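Local coordinates for periplasmic binding protein/LacI transcriptional regulator (Alkaliphilus metalliredigens, PDB 3CTP) that binds beta-D-xylulofuranose between the two lobes of its periplasmic-binding-protein-like fold and, as a LacI-family member, probably represses transcription by binding DNA, at residues S80-Y85 and T292-L297; V139-H144 and I282-E287; Q211-V216 and N239-A244; T245-L250 and V261-F266. All blocks are in the same frame, centred on the assembly; numbering follows the deposited sequence.

Contact 1 of 4, residues S80-Y85 and T292-L297; sequences SVIEEY and TIIELL
With CG1 anti to the carbonyl carbon (chi1 -72°) and chi2 turned to -64°, Ile294 folds its longer branch across the gap between two helices, where it meets Ile82 and Tyr85. Its CD1 lies against Ile82 CG2 at 3.9 Å, the two side chains crossing at a slant. Ile294 CG1 meets Tyr85 CB at 4.0 Å, while the short branch, CG2, sits 3.7 Å from Tyr85 O on the backbone. Tyr85 thus offers the root of its side chain; the ring leads away from Ile294, and its OH is hydrogen-bonded to Glu287. A second, lighter touch joins the branch ends, Ile82 CD1 to Ile293 CD1 at 4.2 Å. Cut back to an alanine, Ile294 would keep only CB near Tyr85, and a gap is likely to open beside Ile82 CG2. No hydrogen bond links the segments, whose axes come within 9.4 Å at 41°; they meet through apolar side chains and one methyl resting on a backbone carbonyl oxygen. Helices 73-88 and 286-302 pack here beside strand 119-123, whose Ile121 touches Ile82, Ile293 and Ile294, while Glu83 reaches from helix 73-88 to Tyr108 of the second subunit.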
# COMPACT_ATOMS: atom_id res chain seq x y z
N SER A 80 1.03 7.91 -6.48
CA SER A 80 2.41 8.21 -6.91
C SER A 80 2.44 8.87 -8.28
O SER A 80 3.22 9.79 -8.52
CB SER A 80 3.25 6.93 -6.95
OG SER A 80 3.43 6.40 -5.62
N VAL A 81 1.62 8.37 -9.20
CA VAL A 81 1.67 8.88 -10.58
C VAL A 81 0.95 10.22 -10.68
O VAL A 81 1.40 11.13 -11.37
CB VAL A 81 1.14 7.84 -11.57
CG1 VAL A 81 1.21 8.39 -12.98
CG2 VAL A 81 1.96 6.53 -11.45
N ILE A 82 -0.18 10.39 -9.98
CA ILE A 82 -0.80 11.71 -9.93
C ILE A 82 0.21 12.74 -9.40
O ILE A 82 0.28 13.86 -9.90
CB ILE A 82 -2.05 11.68 -9.06
CG1 ILE A 82 -3.14 10.84 -9.75
CG2 ILE A 82 -2.57 13.08 -8.85
CD1 ILE A 82 -4.40 10.59 -8.91
N GLU A 83 0.99 12.37 -8.38
CA GLU A 83 1.96 13.32 -7.84
C GLU A 83 2.95 13.75 -8.92
O GLU A 83 3.30 14.93 -9.01
CB GLU A 83 2.68 12.76 -6.61
CG GLU A 83 3.74 13.75 -6.10
CD GLU A 83 3.72 13.95 -4.60
OE1 GLU A 83 2.84 13.39 -3.91
OE2 GLU A 83 4.59 14.72 -4.12
N GLU A 84 3.38 12.82 -9.75
CA GLU A 84 4.32 13.15 -10.84
C GLU A 84 3.72 14.14 -11.82
O GLU A 84 4.36 15.14 -12.21
CB GLU A 84 4.71 11.89 -11.61
CG GLU A 84 5.54 10.91 -10.81
CD GLU A 84 7.02 11.32 -10.67
OE1 GLU A 84 7.46 12.36 -11.24
OE2 GLU A 84 7.75 10.55 -10.01
N TYR A 85 2.50 13.85 -12.27
CA TYR A 85 1.85 14.76 -13.20
C TYR A 85 1.54 16.11 -12.58
O TYR A 85 1.62 17.14 -13.26
CB TYR A 85 0.61 14.13 -13.84
CG TYR A 85 0.96 13.09 -14.88
CD1 TYR A 85 0.91 11.76 -14.59
CD2 TYR A 85 1.36 13.47 -16.17
CE1 TYR A 85 1.24 10.79 -15.54
CE2 TYR A 85 1.69 12.50 -17.14
CZ TYR A 85 1.63 11.17 -16.80
OH TYR A 85 1.95 10.18 -17.71
N THR A 292 -4.84 12.56 -17.17
CA THR A 292 -6.13 13.15 -17.50
C THR A 292 -6.70 13.92 -16.31
O THR A 292 -7.19 15.02 -16.45
CB THR A 292 -7.07 12.05 -17.99
OG1 THR A 292 -6.51 11.51 -19.19
CG2 THR A 292 -8.49 12.59 -18.28
N ILE A 293 -6.62 13.30 -15.12
CA ILE A 293 -7.16 13.93 -13.93
C ILE A 293 -6.46 15.28 -13.72
O ILE A 293 -7.11 16.31 -13.45
CB ILE A 293 -6.91 13.01 -12.73
CG1 ILE A 293 -7.82 11.78 -12.79
CG2 ILE A 293 -7.02 13.76 -11.41
CD1 ILE A 293 -7.45 10.65 -11.79
N ILE A 294 -5.13 15.28 -13.83
CA ILE A 294 -4.40 16.52 -13.60
C ILE A 294 -4.64 17.55 -14.72
O ILE A 294 -4.84 18.74 -14.47
CB ILE A 294 -2.91 16.22 -13.43
CG1 ILE A 294 -2.70 15.53 -12.08
CG2 ILE A 294 -2.08 17.51 -13.54
CD1 ILE A 294 -3.06 16.38 -10.87
N GLU A 295 -4.64 17.10 -15.97
CA GLU A 295 -4.91 18.02 -17.08
C GLU A 295 -6.23 18.71 -16.88
O GLU A 295 -6.32 19.93 -17.06
CB GLU A 295 -4.96 17.27 -18.41
CG GLU A 295 -3.62 16.94 -19.03
CD GLU A 295 -2.75 18.16 -19.28
OE1 GLU A 295 -3.18 19.09 -20.03
OE2 GLU A 295 -1.65 18.18 -18.75
N LEU A 296 -7.26 17.96 -16.52
CA LEU A 296 -8.60 18.54 -16.41
C LEU A 296 -8.71 19.42 -15.17
O LEU A 296 -9.30 20.51 -15.20
CB LEU A 296 -9.66 17.44 -16.38
CG LEU A 296 -9.74 16.63 -17.66
CD1 LEU A 296 -10.68 15.43 -17.49
CD2 LEU A 296 -10.24 17.53 -18.82
N LEU A 297 -8.14 18.97 -14.05
CA LEU A 297 -8.21 19.82 -12.85
C LEU A 297 -7.53 21.16 -13.12
O LEU A 297 -8.02 22.23 -12.71
CB LEU A 297 -7.57 19.09 -11.64
CG LEU A 297 -7.66 19.87 -10.32
CD1 LEU A 297 -9.11 20.08 -9.93
CD2 LEU A 297 -6.88 19.10 -9.23

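Contact 2 of 4, residues V139-H144 and I282-E287; sequences VAFENH and INQPIE. With XLF (beta-D-xylulofuranose), chain C.
The CA atoms of Glu142 and Gln284 are 12.0 Å apart, Glu142 following the strand that ends at Phe141 and taking a positive phi (76°), so side chains and sugar must span the distance. Gln284 OE1 sits at the edge of the Phe141 ring, near its plane and 4.0 Å from Phe141 CZ. Over one face of that ring lies Glu142 CG, from which the extended chain carries the carboxylate to the sugar. There the two oxygens divide the work: Glu142 OE1 accepts from xylulofuranose O3 at 2.5 Å and Glu142 OE2 from O4 at 2.7 Å. Gln284 NE2 donates to the same O3 at 3.0 Å, making that hydroxyl donor to one segment and acceptor from the other. A water donates both to Glu142 OE1 and to Gln284 OE1, 2.7 and 2.8 Å away, bridging two acceptors that do not bond each other. Ser154 and Asp267 hold the Gln284 amide from outside. Were Glu142 replaced by a leucine, O3 and O4 of the sugar would probably lose these acceptors and the bridging water one mate. Such hydroxyl-by-hydroxyl recognition, by residues at strand ends, is characteristic of the inter-lobe sugar cleft in the periplasmic-binding-protein fold.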
# COMPACT_ATOMS: atom_id res chain seq x y z
N VAL A 139 -12.28 17.61 -9.43
CA VAL A 139 -12.57 16.55 -10.40
C VAL A 139 -12.74 15.24 -9.63
O VAL A 139 -12.22 15.11 -8.51
CB VAL A 139 -11.51 16.38 -11.49
CG1 VAL A 139 -11.40 17.68 -12.30
CG2 VAL A 139 -10.13 16.00 -10.90
N ALA A 140 -13.49 14.30 -10.20
CA ALA A 140 -13.83 13.06 -9.47
C ALA A 140 -13.25 11.87 -10.17
O ALA A 140 -13.24 11.82 -11.40
CB ALA A 140 -15.34 12.89 -9.41
N PHE A 141 -12.74 10.91 -9.40
CA PHE A 141 -12.39 9.58 -9.95
C PHE A 141 -13.51 8.55 -9.65
O PHE A 141 -13.88 8.37 -8.48
CB PHE A 141 -11.02 9.12 -9.39
CG PHE A 141 -10.61 7.72 -9.83
CD1 PHE A 141 -10.35 7.44 -11.16
CD2 PHE A 141 -10.49 6.70 -8.89
CE1 PHE A 141 -9.97 6.13 -11.55
CE2 PHE A 141 -10.11 5.40 -9.28
CZ PHE A 141 -9.86 5.13 -10.59
N GLU A 142 -14.07 7.95 -10.71
CA GLU A 142 -15.11 6.90 -10.65
C GLU A 142 -16.52 7.32 -10.32
O GLU A 142 -17.44 7.13 -11.14
CB GLU A 142 -14.71 5.74 -9.75
CG GLU A 142 -13.54 4.99 -10.39
CD GLU A 142 -13.15 3.71 -9.64
OE1 GLU A 142 -12.36 2.92 -10.22
OE2 GLU A 142 -13.63 3.50 -8.50
N ASN A 143 -16.74 7.79 -9.09
CA ASN A 143 -18.11 8.05 -8.69
C ASN A 143 -18.50 9.47 -9.07
O ASN A 143 -17.74 10.42 -8.84
CB ASN A 143 -18.26 7.90 -7.17
CG ASN A 143 -18.33 6.46 -6.72
OD1 ASN A 143 -18.22 5.52 -7.51
ND2 ASN A 143 -18.53 6.27 -5.41
N HIS A 144 -19.69 9.59 -9.63
CA HIS A 144 -20.23 10.89 -10.03
C HIS A 144 -20.67 11.65 -8.79
O HIS A 144 -21.33 11.09 -7.92
CB HIS A 144 -21.42 10.67 -10.96
CG HIS A 144 -21.02 10.16 -12.30
ND1 HIS A 144 -20.79 8.82 -12.55
CD2 HIS A 144 -20.77 10.80 -13.47
CE1 HIS A 144 -20.40 8.66 -13.81
NE2 HIS A 144 -20.38 9.85 -14.39
N ILE A 282 -7.37 -7.24 -15.54
CA ILE A 282 -7.73 -6.23 -16.51
C ILE A 282 -6.97 -4.97 -16.11
O ILE A 282 -7.06 -4.48 -14.98
CB ILE A 282 -9.23 -5.89 -16.47
CG1 ILE A 282 -10.09 -7.16 -16.65
CG2 ILE A 282 -9.57 -4.83 -17.53
CD1 ILE A 282 -9.89 -7.86 -18.02
N ASN A 283 -6.19 -4.45 -17.05
CA ASN A 283 -5.40 -3.26 -16.81
C ASN A 283 -6.20 -1.98 -16.73
O ASN A 283 -6.91 -1.65 -17.68
CB ASN A 283 -4.40 -3.09 -17.98
CG ASN A 283 -3.41 -1.98 -17.75
OD1 ASN A 283 -2.50 -2.11 -16.91
ND2 ASN A 283 -3.55 -0.87 -18.49
N GLN A 284 -6.07 -1.24 -15.62
CA GLN A 284 -6.44 0.19 -15.62
C GLN A 284 -5.23 1.03 -15.95
O GLN A 284 -4.14 0.82 -15.37
CB GLN A 284 -6.94 0.63 -14.24
CG GLN A 284 -8.24 0.00 -13.82
CD GLN A 284 -8.91 0.83 -12.74
OE1 GLN A 284 -9.36 1.94 -13.00
NE2 GLN A 284 -9.04 0.27 -11.52
N PRO A 285 -5.37 1.96 -16.91
CA PRO A 285 -4.18 2.67 -17.40
C PRO A 285 -3.83 3.83 -16.49
O PRO A 285 -4.25 4.98 -16.72
CB PRO A 285 -4.60 3.17 -18.78
CG PRO A 285 -6.11 3.34 -18.68
CD PRO A 285 -6.57 2.22 -17.73
N ILE A 286 -3.09 3.52 -15.42
CA ILE A 286 -2.83 4.51 -14.38
C ILE A 286 -2.18 5.78 -14.95
O ILE A 286 -2.53 6.90 -14.55
CB ILE A 286 -1.94 3.89 -13.27
CG1 ILE A 286 -2.78 2.84 -12.51
CG2 ILE A 286 -1.45 4.95 -12.32
CD1 ILE A 286 -2.03 2.12 -11.35
N GLU A 287 -1.22 5.63 -15.86
CA GLU A 287 -0.58 6.84 -16.40
C GLU A 287 -1.60 7.72 -17.13
O GLU A 287 -1.60 8.97 -16.96
CB GLU A 287 0.58 6.50 -17.35
CG GLU A 287 1.78 5.89 -16.63
CD GLU A 287 2.67 6.93 -15.99
OE1 GLU A 287 2.68 8.09 -16.45
OE2 GLU A 287 3.39 6.57 -15.03
O4 XLF C . -13.51 1.14 -7.20
C4 XLF C . -12.73 0.16 -7.88
C5 XLF C . -12.62 -1.05 -6.97
O5 XLF C . -11.26 -1.07 -6.50
C3 XLF C . -11.30 0.63 -8.06
O3 XLF C . -11.02 0.96 -9.43
C2 XLF C . -10.52 -0.58 -7.61
O2 XLF C . -10.49 -1.58 -8.65
C1 XLF C . -9.12 -0.24 -7.16
O1 XLF C . -8.50 -1.42 -6.63
O HOH W 1 -11.87 3.07 -12.85

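Contact 3 of 4, residues Q211-V216 and N239-A244; sequences QHDFQV and NDIAAA. With XLF (beta-D-xylulofuranose), chain C.
Hydrogen bonds come first, with Asp213 and Asn239 joined side chain to side chain. Asn239 ND2 donates to Asp213 OD1 at 2.9 Å; the acceptor lies in the amide plane, but the donor stands above the carboxylate plane, and the two flat groups are turned 47° apart. Asp213 OD1 takes a second bond, from Phe214 N at 2.8 Å, on the opposite face of the carboxylate. Two donors thus grip one buried oxygen, while OD2 turns to Arg124 and Asn72.

Asn239 uses every polar atom of its amide. Besides the bond to Asp213, Asn239 ND2 donates to the ring oxygen O5 of xylulofuranose at 3.1 Å, nearly straight at 168°. Asn239 OD1 faces the other way and accepts from Ala242 N at 2.8 Å. Asn239 is the N-cap of helix 240-252, and this is its capping bond; chi1 of 69°, placing CG between the backbone N and the carbonyl carbon, lets the amide close the helix start while ND2 points to the sugar. The capping bond and the bond to Asp213 together probably hold the rotation of this pocket amide.

The apolar part is a CH-pi contact. Ile241 CG1 comes over one face of the Phe214 ring, 3.9 Å from the centroid, and the two side chains cross at about a right angle; CD1 stands higher, over the ring centre, on the same face. Ile241 CG2 reaches Phe214 CB at 3.8 Å. Across the subunit boundary, the Phe214 ring meets that of Phe270 of the second subunit, and Leu274 of that subunit packs on Ile241.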
# COMPACT_ATOMS: atom_id res chain seq x y z
N GLN A 211 -18.55 -6.21 1.18
CA GLN A 211 -19.08 -4.88 1.54
C GLN A 211 -18.03 -3.81 1.68
O GLN A 211 -18.36 -2.61 1.91
CB GLN A 211 -19.85 -4.97 2.87
CG GLN A 211 -20.98 -6.00 2.81
CD GLN A 211 -21.98 -5.67 1.73
OE1 GLN A 211 -22.53 -4.56 1.70
NE2 GLN A 211 -22.24 -6.63 0.84
N HIS A 212 -16.76 -4.22 1.57
CA HIS A 212 -15.65 -3.29 1.73
C HIS A 212 -14.59 -3.63 0.70
O HIS A 212 -14.49 -4.78 0.27
CB HIS A 212 -14.99 -3.45 3.11
CG HIS A 212 -15.93 -3.24 4.25
ND1 HIS A 212 -16.66 -4.26 4.81
CD2 HIS A 212 -16.25 -2.12 4.94
CE1 HIS A 212 -17.40 -3.78 5.80
NE2 HIS A 212 -17.17 -2.48 5.91
N ASP A 213 -13.79 -2.63 0.33
CA ASP A 213 -12.53 -2.89 -0.36
C ASP A 213 -11.60 -3.55 0.67
O ASP A 213 -11.93 -3.70 1.86
CB ASP A 213 -11.95 -1.54 -0.85
CG ASP A 213 -10.87 -1.68 -1.90
OD1 ASP A 213 -10.53 -2.82 -2.29
OD2 ASP A 213 -10.40 -0.62 -2.36
N PHE A 214 -10.40 -3.92 0.23
CA PHE A 214 -9.45 -4.56 1.14
C PHE A 214 -9.24 -3.79 2.44
O PHE A 214 -9.05 -2.55 2.47
CB PHE A 214 -8.07 -4.67 0.46
CG PHE A 214 -7.02 -5.31 1.35
CD1 PHE A 214 -7.09 -6.67 1.62
CD2 PHE A 214 -6.00 -4.56 1.90
CE1 PHE A 214 -6.13 -7.29 2.47
CE2 PHE A 214 -5.03 -5.18 2.74
CZ PHE A 214 -5.11 -6.53 3.01
N GLN A 215 -9.29 -4.53 3.56
CA GLN A 215 -8.90 -4.02 4.86
C GLN A 215 -8.05 -5.13 5.45
O GLN A 215 -8.27 -6.31 5.13
CB GLN A 215 -10.12 -3.91 5.78
CG GLN A 215 -11.20 -2.92 5.36
CD GLN A 215 -12.40 -2.93 6.33
OE1 GLN A 215 -12.67 -1.94 7.01
NE2 GLN A 215 -13.10 -4.06 6.41
N VAL A 216 -7.12 -4.78 6.31
CA VAL A 216 -6.24 -5.78 6.89
C VAL A 216 -7.05 -6.84 7.64
O VAL A 216 -6.69 -8.02 7.65
CB VAL A 216 -5.19 -5.13 7.79
CG1 VAL A 216 -4.39 -6.18 8.53
CG2 VAL A 216 -4.28 -4.27 6.91
N ASN A 239 -11.33 -6.71 -7.70
CA ASN A 239 -10.03 -6.07 -7.90
C ASN A 239 -8.90 -6.97 -7.50
O ASN A 239 -9.13 -8.08 -7.00
CB ASN A 239 -9.94 -4.67 -7.24
CG ASN A 239 -9.92 -4.73 -5.74
OD1 ASN A 239 -9.66 -5.77 -5.16
ND2 ASN A 239 -10.21 -3.58 -5.09
N ASP A 240 -7.67 -6.56 -7.81
CA ASP A 240 -6.54 -7.44 -7.62
C ASP A 240 -6.23 -7.72 -6.16
O ASP A 240 -5.86 -8.83 -5.81
CB ASP A 240 -5.26 -6.90 -8.29
CG ASP A 240 -5.32 -6.94 -9.81
OD1 ASP A 240 -6.21 -7.62 -10.38
OD2 ASP A 240 -4.44 -6.29 -10.43
N ILE A 241 -6.35 -6.70 -5.30
CA ILE A 241 -6.04 -6.94 -3.87
C ILE A 241 -7.08 -7.88 -3.24
O ILE A 241 -6.72 -8.77 -2.45
CB ILE A 241 -5.83 -5.60 -3.10
CG1 ILE A 241 -5.38 -5.87 -1.66
CG2 ILE A 241 -7.06 -4.73 -3.17
CD1 ILE A 241 -4.00 -6.48 -1.58
N ALA A 242 -8.35 -7.73 -3.60
CA ALA A 242 -9.35 -8.70 -3.12
C ALA A 242 -9.04 -10.10 -3.70
O ALA A 242 -9.16 -11.12 -3.03
CB ALA A 242 -10.75 -8.24 -3.53
N ALA A 243 -8.63 -10.16 -4.96
CA ALA A 243 -8.28 -11.47 -5.56
C ALA A 243 -7.15 -12.14 -4.77
O ALA A 243 -7.14 -13.36 -4.61
CB ALA A 243 -7.84 -11.31 -7.03
N ALA A 244 -6.17 -11.35 -4.34
CA ALA A 244 -5.06 -11.90 -3.57
C ALA A 244 -5.58 -12.56 -2.30
O ALA A 244 -5.05 -13.62 -1.87
CB ALA A 244 -4.07 -10.77 -3.19
O4 XLF C . -13.51 1.14 -7.20
C4 XLF C . -12.73 0.16 -7.88
C5 XLF C . -12.62 -1.05 -6.97
O5 XLF C . -11.26 -1.07 -6.50
C3 XLF C . -11.30 0.63 -8.06
O3 XLF C . -11.02 0.96 -9.43
C2 XLF C . -10.52 -0.58 -7.61
O2 XLF C . -10.49 -1.58 -8.65
C1 XLF C . -9.12 -0.24 -7.16
O1 XLF C . -8.50 -1.42 -6.63

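Contact 4 of 4, residues T245-L250 and V261-F266; sequences TVMRAL and VQIIGF
Leu250 makes two of the three side-chain contacts here, with Ile263 and Val261, both through one methyl group. From CB, which points toward the strand, the chain passes to CG, set anti to the carbonyl carbon (chi1 -72°). Neither CB nor CG comes close to the strand; the reach is made by CD1, thrown forward by a chi2 of 167°. This Leu250 methyl meets two partners: Ile263 CD1 at 4.0 Å, the two side chains running tip to tip, and Val261 CG1 at 4.1 Å, where they cross at about a right angle. Val261 can offer CG1 because that methyl stands between its backbone N and carbonyl carbon. Nearly one helical turn earlier, Met247 adds a touch halfway along its chain, Met247 CG to Ile263 CG1 at 4.2 Å, and Ile263 is thereby met at two successive atoms of its longer branch. The contact is wholly apolar, without a hydrogen bond between the segments. Ile235 of strand 234-237 touches both Val261 and Ile263, extending the apolar patch to the neighbouring strand. Strand 234-237, helix 240-252 and strand 262-264 make a beta-alpha-beta crossover, whose helix here covers its own parallel sheet.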
# COMPACT_ATOMS: atom_id res chain seq x y z
N THR A 245 -6.58 -11.95 -1.67
CA THR A 245 -7.11 -12.54 -0.42
C THR A 245 -7.86 -13.84 -0.72
O THR A 245 -7.79 -14.81 0.03
CB THR A 245 -8.07 -11.58 0.35
OG1 THR A 245 -9.30 -11.42 -0.39
CG2 THR A 245 -7.38 -10.25 0.57
N VAL A 246 -8.58 -13.84 -1.84
CA VAL A 246 -9.30 -15.05 -2.25
C VAL A 246 -8.32 -16.17 -2.56
O VAL A 246 -8.50 -17.31 -2.15
CB VAL A 246 -10.20 -14.77 -3.48
CG1 VAL A 246 -10.81 -16.09 -4.06
CG2 VAL A 246 -11.28 -13.74 -3.13
N MET A 247 -7.26 -15.87 -3.30
CA MET A 247 -6.28 -16.90 -3.62
C MET A 247 -5.61 -17.41 -2.34
O MET A 247 -5.28 -18.61 -2.26
CB MET A 247 -5.23 -16.33 -4.57
CG MET A 247 -5.77 -16.12 -5.99
SD MET A 247 -4.62 -15.35 -7.22
CE MET A 247 -3.22 -16.50 -7.20
N ARG A 248 -5.35 -16.52 -1.39
CA ARG A 248 -4.72 -16.95 -0.12
C ARG A 248 -5.61 -17.98 0.57
O ARG A 248 -5.13 -19.01 1.07
CB ARG A 248 -4.52 -15.76 0.82
CG ARG A 248 -4.42 -16.14 2.34
CD ARG A 248 -4.22 -14.86 3.18
NE ARG A 248 -4.04 -15.09 4.61
CZ ARG A 248 -5.03 -15.04 5.50
NH1 ARG A 248 -6.26 -14.81 5.09
NH2 ARG A 248 -4.77 -15.23 6.79
N ALA A 249 -6.91 -17.70 0.59
CA ALA A 249 -7.87 -18.62 1.22
C ALA A 249 -7.90 -19.95 0.50
O ALA A 249 -7.94 -21.00 1.13
CB ALA A 249 -9.25 -18.03 1.26
N LEU A 250 -7.90 -19.91 -0.83
CA LEU A 250 -7.88 -21.16 -1.62
C LEU A 250 -6.60 -21.94 -1.37
O LEU A 250 -6.64 -23.18 -1.18
CB LEU A 250 -8.04 -20.83 -3.12
CG LEU A 250 -9.43 -20.37 -3.55
CD1 LEU A 250 -9.42 -19.78 -4.94
CD2 LEU A 250 -10.46 -21.51 -3.46
N VAL A 261 -9.08 -24.23 -10.34
CA VAL A 261 -9.97 -23.09 -10.53
C VAL A 261 -9.13 -21.97 -11.12
O VAL A 261 -7.96 -21.82 -10.75
CB VAL A 261 -10.62 -22.68 -9.22
CG1 VAL A 261 -9.57 -22.27 -8.25
CG2 VAL A 261 -11.62 -21.51 -9.47
N GLN A 262 -9.72 -21.23 -12.06
CA GLN A 262 -9.02 -20.11 -12.71
C GLN A 262 -9.51 -18.82 -12.08
O GLN A 262 -10.66 -18.75 -11.65
CB GLN A 262 -9.31 -20.09 -14.19
CG GLN A 262 -8.86 -21.40 -14.91
CD GLN A 262 -9.01 -21.28 -16.40
OE1 GLN A 262 -8.45 -20.38 -17.01
NE2 GLN A 262 -9.81 -22.18 -17.00
N ILE A 263 -8.63 -17.81 -12.03
CA ILE A 263 -8.95 -16.54 -11.34
C ILE A 263 -8.57 -15.39 -12.26
O ILE A 263 -7.49 -15.39 -12.86
CB ILE A 263 -8.10 -16.36 -10.05
CG1 ILE A 263 -8.09 -17.65 -9.20
CG2 ILE A 263 -8.56 -15.13 -9.26
CD1 ILE A 263 -9.39 -17.97 -8.56
N ILE A 264 -9.47 -14.40 -12.37
CA ILE A 264 -9.10 -13.13 -13.00
C ILE A 264 -9.49 -12.00 -12.04
O ILE A 264 -10.56 -12.05 -11.43
CB ILE A 264 -9.77 -12.97 -14.37
CG1 ILE A 264 -9.42 -11.62 -15.01
CG2 ILE A 264 -11.28 -13.17 -14.27
CD1 ILE A 264 -9.76 -11.58 -16.50
N GLY A 265 -8.60 -11.01 -11.89
CA GLY A 265 -8.89 -9.83 -11.04
C GLY A 265 -9.19 -8.59 -11.87
O GLY A 265 -9.67 -8.68 -13.01
N PHE A 266 -8.89 -7.41 -11.30
CA PHE A 266 -9.04 -6.17 -12.03
C PHE A 266 -8.11 -5.15 -11.41
O PHE A 266 -8.07 -5.04 -10.18
CB PHE A 266 -10.48 -5.64 -11.91
CG PHE A 266 -10.94 -4.77 -13.06
CD1 PHE A 266 -11.84 -5.27 -14.00
CD2 PHE A 266 -10.56 -3.44 -13.15
CE1 PHE A 266 -12.30 -4.47 -15.05
CE2 PHE A 266 -11.01 -2.64 -14.19
CZ PHE A 266 -11.89 -3.17 -15.15

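The four contacts show how one chain builds two lobes around a sugar. Contacts 2 and 3, with centres 17 Å apart, both bind xylulofuranose and do not touch each other; the ligand lies between them. Contact 1 stands behind contact 2, 11 Å between centres, sharing helix 286-302; Ile293 CG2 packs 3.9 Å from Val139 CG2 where the two meet. In the other lobe, contact 4 continues helix 240-252 from contact 3, their centres 11 Å apart. Contacts 2 and 4 also meet, where Gln284 CG packs 3.8 Å from Phe266 CE2. Contacts 1 and 4 are about 31 Å apart by centres, and contacts 1, 3 and 4 all reach the second subunit.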